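Local coordinates for protein 70 kDa peptidylprolyl isomerase, putative (Plasmodium falciparum, PDB 2FBN) that probably catalyses prolyl cis-trans isomerisation through its FK506-binding domain and binds the C-terminal peptide of Hsp90 through the TPR domain described here, at residues A[27-32]-A[65-70]; A[96-101]-A[108-113]. One frame throughout, in Å; residues are numbered along the deposited sequence.

Interaction 1: residues A[27-32]-A[65-70]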
loop_
_atom_site.group_PDB
_atom_site.type_symbol
_atom_site.label_atom_id
_atom_site.label_comp_id
_atom_site.label_asym_id
_atom_site.label_seq_id
_atom_site.Cartn_x
_atom_site.Cartn_y
_atom_site.Cartn_z
ATOM N N TYR A 27 -10.820 -16.502 6.865
ATOM C CA TYR A 27 -11.658 -17.598 6.391
ATOM C C TYR A 27 -13.027 -17.616 7.094
ATOM O O TYR A 27 -14.042 -18.038 6.510
ATOM C CB TYR A 27 -10.938 -18.936 6.614
ATOM C CG TYR A 27 -11.592 -20.096 5.893
ATOM C CD1 TYR A 27 -11.209 -20.444 4.598
ATOM C CD2 TYR A 27 -12.594 -20.849 6.512
ATOM C CE1 TYR A 27 -11.801 -21.519 3.924
ATOM C CE2 TYR A 27 -13.206 -21.913 5.845
ATOM C CZ TYR A 27 -12.804 -22.236 4.555
ATOM O OH TYR A 27 -13.406 -23.303 3.912
ATOM N N ASP A 28 -13.041 -17.130 8.333
ATOM C CA ASP A 28 -14.201 -17.278 9.214
ATOM C C ASP A 28 -15.311 -16.245 8.983
ATOM O O ASP A 28 -16.357 -16.316 9.634
ATOM C CB ASP A 28 -13.754 -17.255 10.679
ATOM C CG ASP A 28 -12.862 -18.434 11.048
ATOM O OD1 ASP A 28 -13.105 -19.544 10.527
ATOM O OD2 ASP A 28 -11.917 -18.229 11.850
ATOM N N TYR A 29 -15.094 -15.316 8.053
ATOM C CA TYR A 29 -16.050 -14.231 7.775
ATOM C C TYR A 29 -16.795 -14.395 6.447
ATOM O O TYR A 29 -16.174 -14.644 5.401
ATOM C CB TYR A 29 -15.314 -12.889 7.748
ATOM C CG TYR A 29 -14.727 -12.458 9.059
ATOM C CD1 TYR A 29 -15.393 -11.538 9.866
ATOM C CD2 TYR A 29 -13.495 -12.959 9.496
ATOM C CE1 TYR A 29 -14.850 -11.131 11.081
ATOM C CE2 TYR A 29 -12.952 -12.569 10.701
ATOM C CZ TYR A 29 -13.629 -11.653 11.486
ATOM O OH TYR A 29 -13.075 -11.266 12.682
ATOM N N THR A 30 -18.121 -14.250 6.497
ATOM C CA THR A 30 -18.930 -14.115 5.290
ATOM C C THR A 30 -18.706 -12.709 4.741
ATOM O O THR A 30 -18.192 -11.841 5.455
ATOM C CB THR A 30 -20.434 -14.260 5.570
ATOM O OG1 THR A 30 -20.869 -13.149 6.368
ATOM C CG2 THR A 30 -20.736 -15.591 6.309
ATOM N N ASP A 31 -19.101 -12.483 3.486
ATOM C CA ASP A 31 -18.965 -11.146 2.893
ATOM C C ASP A 31 -19.724 -10.085 3.681
ATOM O O ASP A 31 -19.234 -8.969 3.884
ATOM C CB ASP A 31 -19.428 -11.130 1.441
ATOM C CG ASP A 31 -18.574 -12.010 0.547
ATOM O OD1 ASP A 31 -17.561 -12.556 1.027
ATOM O OD2 ASP A 31 -18.923 -12.153 -0.644
ATOM N N GLU A 32 -20.931 -10.432 4.114
ATOM C CA GLU A 32 -21.704 -9.535 4.966
ATOM C C GLU A 32 -20.937 -9.181 6.247
ATOM O O GLU A 32 -20.920 -8.012 6.678
ATOM C CB GLU A 32 -23.060 -10.166 5.286
ATOM C CG GLU A 32 -23.979 -10.294 4.074
ATOM C CD GLU A 32 -23.695 -11.511 3.172
ATOM O OE1 GLU A 32 -22.778 -12.333 3.464
ATOM O OE2 GLU A 32 -24.406 -11.635 2.142
ATOM N N LEU A 65 -9.585 -1.902 6.342
ATOM C CA LEU A 65 -9.276 -2.141 4.926
ATOM C C LEU A 65 -8.865 -3.590 4.637
ATOM O O LEU A 65 -9.143 -4.115 3.551
ATOM C CB LEU A 65 -8.200 -1.174 4.434
ATOM C CG LEU A 65 -8.685 0.276 4.311
ATOM C CD1 LEU A 65 -7.513 1.184 3.942
ATOM C CD2 LEU A 65 -9.842 0.382 3.296
ATOM N N ASP A 66 -8.183 -4.217 5.598
ATOM C CA ASP A 66 -7.753 -5.622 5.460
ATOM C C ASP A 66 -8.924 -6.593 5.220
ATOM O O ASP A 66 -8.752 -7.629 4.568
ATOM C CB ASP A 66 -6.957 -6.045 6.690
ATOM C CG ASP A 66 -5.577 -5.384 6.765
ATOM O OD1 ASP A 66 -5.098 -4.845 5.753
ATOM O OD2 ASP A 66 -4.972 -5.428 7.853
ATOM N N PHE A 67 -10.112 -6.236 5.713
ATOM C CA PHE A 67 -11.313 -7.044 5.449
ATOM C C PHE A 67 -11.677 -7.114 3.979
ATOM O O PHE A 67 -12.389 -8.015 3.574
ATOM C CB PHE A 67 -12.497 -6.566 6.268
ATOM C CG PHE A 67 -12.477 -7.094 7.656
ATOM C CD1 PHE A 67 -12.861 -8.411 7.912
ATOM C CD2 PHE A 67 -12.043 -6.294 8.708
ATOM C CE1 PHE A 67 -12.827 -8.921 9.224
ATOM C CE2 PHE A 67 -12.004 -6.793 10.009
ATOM C CZ PHE A 67 -12.402 -8.116 10.263
ATOM N N PHE A 68 -11.157 -6.173 3.185
ATOM C CA PHE A 68 -11.475 -6.109 1.762
ATOM C C PHE A 68 -10.377 -6.642 0.838
ATOM O O PHE A 68 -10.507 -6.552 -0.373
ATOM C CB PHE A 68 -11.871 -4.678 1.379
ATOM C CG PHE A 68 -13.066 -4.189 2.137
ATOM C CD1 PHE A 68 -14.223 -4.974 2.189
ATOM C CD2 PHE A 68 -13.046 -2.958 2.786
ATOM C CE1 PHE A 68 -15.350 -4.538 2.914
ATOM C CE2 PHE A 68 -14.173 -2.514 3.496
ATOM C CZ PHE A 68 -15.313 -3.311 3.558
ATOM N N ILE A 69 -9.312 -7.210 1.406
ATOM C CA ILE A 69 -8.299 -7.885 0.589
ATOM C C ILE A 69 -8.977 -9.012 -0.208
ATOM O O ILE A 69 -9.808 -9.777 0.320
ATOM C CB ILE A 69 -7.135 -8.435 1.471
ATOM C CG1 ILE A 69 -6.448 -7.273 2.190
ATOM C CG2 ILE A 69 -6.109 -9.230 0.631
ATOM C CD1 ILE A 69 -5.447 -7.708 3.243
ATOM N N HIS A 70 -8.620 -9.112 -1.486
ATOM C CA HIS A 70 -9.192 -10.126 -2.389
ATOM C C HIS A 70 -10.723 -10.107 -2.464
ATOM O O HIS A 70 -11.358 -11.158 -2.331
ATOM C CB HIS A 70 -8.734 -11.556 -2.027
ATOM C CG HIS A 70 -7.257 -11.710 -1.850
ATOM N ND1 HIS A 70 -6.326 -11.074 -2.646
ATOM C CD2 HIS A 70 -6.548 -12.466 -0.976
ATOM C CE1 HIS A 70 -5.108 -11.415 -2.256
ATOM N NE2 HIS A 70 -5.216 -12.267 -1.248
#
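The rings of Y29 and F67 meet in a T-shaped, edge-to-face pair. F67 supplies the edge and Y29 the face. The ring centroids are 5.0 Å apart and the planes stand at 74°. F67 CE1 sits over the centre of the Y29 ring, so it is close to all six ring carbons. Its shortest approach is 3.5 Å, to Y29 CE1. F67 CZ follows at the same edge and lies 3.9 Å from Y29 CZ. Both CB atoms point toward the opposite segment. In Y29, CG stands anti to the carbonyl carbon (chi1 -66°), which carries the ring across to F67.

The pair joins two ends of the first helical hairpin of this TPR domain. Y29 lies just before helix 31-50, where T30 takes the N-cap position. F67 sits in a type I beta turn from D66 to I69, close to the end of helix 54-66. Within that turn I69 N bonds to D66 O at 3.2 Å. F67 also packs on S37 and I41 of helix 31-50, and Y29 touches S37 as well. The Y29 ring has a second, charged neighbour: K23 makes a cation-pi contact with it. The contact lies near the surface of the chain. Further along the turn segment, H70 NE2 is hydrogen-bonded to N132 of the second subunit.

Interaction 2: residues A[96-101]-A[108-113]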
loop_
_atom_site.group_PDB
_atom_site.type_symbol
_atom_site.label_atom_id
_atom_site.label_comp_id
_atom_site.label_asym_id
_atom_site.label_seq_id
_atom_site.Cartn_x
_atom_site.Cartn_y
_atom_site.Cartn_z
ATOM N N THR A 96 -5.251 11.877 6.261
ATOM C CA THR A 96 -5.184 12.844 7.376
ATOM C C THR A 96 -4.174 12.430 8.455
ATOM O O THR A 96 -3.308 13.223 8.851
ATOM C CB THR A 96 -6.568 13.071 8.009
ATOM O OG1 THR A 96 -7.510 13.408 6.977
ATOM C CG2 THR A 96 -6.505 14.184 9.054
ATOM N N CYS A 97 -4.260 11.178 8.912
ATOM C CA CYS A 97 -3.374 10.681 9.949
ATOM C C CYS A 97 -1.924 10.829 9.532
ATOM O O CYS A 97 -1.084 11.313 10.269
ATOM C CB CYS A 97 -3.676 9.208 10.271
ATOM S SG CYS A 97 -5.234 9.011 11.186
ATOM N N TYR A 98 -1.635 10.418 8.309
ATOM C CA TYR A 98 -0.262 10.455 7.848
ATOM C C TYR A 98 0.250 11.889 7.618
ATOM O O TYR A 98 1.415 12.172 7.884
ATOM C CB TYR A 98 -0.139 9.587 6.611
ATOM C CG TYR A 98 -0.158 8.099 6.913
ATOM C CD1 TYR A 98 0.705 7.542 7.866
ATOM C CD2 TYR A 98 -1.018 7.249 6.214
ATOM C CE1 TYR A 98 0.717 6.146 8.110
ATOM C CE2 TYR A 98 -1.007 5.864 6.450
ATOM C CZ TYR A 98 -0.150 5.333 7.399
ATOM O OH TYR A 98 -0.142 3.962 7.618
ATOM N N ASN A 99 -0.611 12.786 7.132
ATOM C CA ASN A 99 -0.238 14.224 7.096
ATOM C C ASN A 99 0.086 14.778 8.483
ATOM O O ASN A 99 1.091 15.470 8.670
ATOM C CB ASN A 99 -1.304 15.051 6.398
ATOM C CG ASN A 99 -1.187 14.978 4.872
ATOM O OD1 ASN A 99 -0.103 14.691 4.335
ATOM N ND2 ASN A 99 -2.276 15.292 4.176
ATOM N N LYS A 100 -0.741 14.429 9.455
ATOM C CA LYS A 100 -0.493 14.796 10.850
ATOM C C LYS A 100 0.849 14.260 11.355
ATOM O O LYS A 100 1.623 14.993 11.988
ATOM C CB LYS A 100 -1.631 14.306 11.736
ATOM C CG LYS A 100 -2.876 15.168 11.647
ATOM C CD LYS A 100 -4.089 14.551 12.358
ATOM C CE LYS A 100 -5.168 15.618 12.573
ATOM N NZ LYS A 100 -4.747 16.623 13.631
ATOM N N ASN A 101 1.147 12.993 11.053
ATOM C CA ASN A 101 2.413 12.370 11.463
ATOM C C ASN A 101 3.607 12.747 10.570
ATOM O O ASN A 101 4.729 12.278 10.788
ATOM C CB ASN A 101 2.258 10.840 11.521
ATOM C CG ASN A 101 1.594 10.362 12.809
ATOM O OD1 ASN A 101 1.211 11.163 13.666
ATOM N ND2 ASN A 101 1.463 9.038 12.949
ATOM N N ILE A 108 0.258 10.333 0.509
ATOM C CA ILE A 108 0.082 10.326 -0.937
ATOM C C ILE A 108 -0.623 9.043 -1.368
ATOM O O ILE A 108 -1.581 9.083 -2.141
ATOM C CB ILE A 108 1.443 10.471 -1.658
ATOM C CG1 ILE A 108 1.984 11.880 -1.431
ATOM C CG2 ILE A 108 1.293 10.118 -3.141
ATOM C CD1 ILE A 108 3.437 12.095 -1.886
ATOM N N ASP A 109 -0.152 7.912 -0.837
ATOM C CA ASP A 109 -0.713 6.607 -1.195
ATOM C C ASP A 109 -2.216 6.535 -0.920
ATOM O O ASP A 109 -3.033 6.185 -1.792
ATOM C CB ASP A 109 0.014 5.510 -0.426
ATOM C CG ASP A 109 -0.517 4.118 -0.747
ATOM O OD1 ASP A 109 -0.383 3.680 -1.906
ATOM O OD2 ASP A 109 -1.068 3.473 0.157
ATOM N N HIS A 110 -2.592 6.907 0.301
ATOM C CA HIS A 110 -3.988 6.790 0.700
ATOM C C HIS A 110 -4.930 7.811 0.055
ATOM O O HIS A 110 -6.046 7.459 -0.367
ATOM C CB HIS A 110 -4.092 6.701 2.226
ATOM C CG HIS A 110 -3.488 5.437 2.752
ATOM N ND1 HIS A 110 -4.154 4.227 2.716
ATOM C CD2 HIS A 110 -2.258 5.173 3.245
ATOM C CE1 HIS A 110 -3.358 3.275 3.181
ATOM N NE2 HIS A 110 -2.200 3.823 3.505
ATOM N N ALA A 111 -4.487 9.067 -0.065
ATOM C CA ALA A 111 -5.310 10.053 -0.777
ATOM C C ALA A 111 -5.494 9.599 -2.232
ATOM O O ALA A 111 -6.587 9.717 -2.787
ATOM C CB ALA A 111 -4.678 11.423 -0.727
ATOM N N SER A 112 -4.437 9.040 -2.832
ATOM C CA SER A 112 -4.502 8.588 -4.237
ATOM C C SER A 112 -5.494 7.426 -4.393
ATOM O O SER A 112 -6.218 7.329 -5.403
ATOM C CB SER A 112 -3.110 8.213 -4.762
ATOM O OG SER A 112 -2.264 9.360 -4.805
ATOM N N LYS A 113 -5.548 6.565 -3.378
ATOM C CA LYS A 113 -6.501 5.459 -3.368
ATOM C C LYS A 113 -7.953 5.921 -3.346
ATOM O O LYS A 113 -8.815 5.287 -3.969
ATOM C CB LYS A 113 -6.217 4.497 -2.215
ATOM C CG LYS A 113 -5.025 3.608 -2.470
ATOM C CD LYS A 113 -4.686 2.794 -1.252
ATOM C CE LYS A 113 -3.546 1.849 -1.593
ATOM N NZ LYS A 113 -3.180 1.052 -0.424
#
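This is a buried aromatic contact between the two antiparallel helices of a tetratricopeptide repeat. Helix 77-100 supplies Y98 and helix 104-117 supplies H110. Both segments belong to a hairpin that matches the TPR motif, and this helix-turn-helix hairpin is the unit from which TPR domains are built. The contact lies about 5 Å from the centre of the chain, measured between centres.

Y98 and H110 point toward each other from the facing sides of their helices. Their ring planes are inclined by 24°, so they are nearly parallel. The rings are offset, with centroids 5.5 Å from each other, and little of one faces the other. The touch is therefore local. Y98 CE2 meets H110 CD2 at 3.5 Å, and H110 NE2 is 3.8 Å from the same Y98 CE2. A chi1 of -66° swings the H110 ring toward helix 77-100, and a chi2 of -80° turns its CD2 to Y98.

On the other side of CG from CD2, H110 ND1 is hydrogen-bonded to N91 OD1 of helix 77-100, which helps fix the rotation of the ring. Y98 OH has a weak hydrogen bond with K62 of helix 54-66, and the Y98 side chain also packs on I58 there. Thus Y98 touches both neighbouring helices.

Next to H110, D109 OD2 forms a salt bridge with K113 NZ at 3.3 Å, weak as a hydrogen bond. The same carboxylate oxygen lies 3.5 Å above one face of the H110 ring, offset toward its rim.

Overall arrangement
Both segments of interaction 1 precede those of interaction 2 in the chain. Their centres are 23 Å apart. Their nearest atoms are about 5 Å apart and do not touch. Interaction 1 belongs to the hairpin of helices 31-50 and 54-66, near the surface. Interaction 2 belongs to the next hairpin, helices 77-100 and 104-117, near the centre of the chain. Helix 54-66 links them: segment 65-70 lies at its end, and Y98 packs on its I58. Successive hairpins are thus stacked, as in other TPR domains. The second subunit reaches both: H70 of interaction 1 packs on I108 of the second subunit, and I108 of interaction 2 packs on H70 of that subunit.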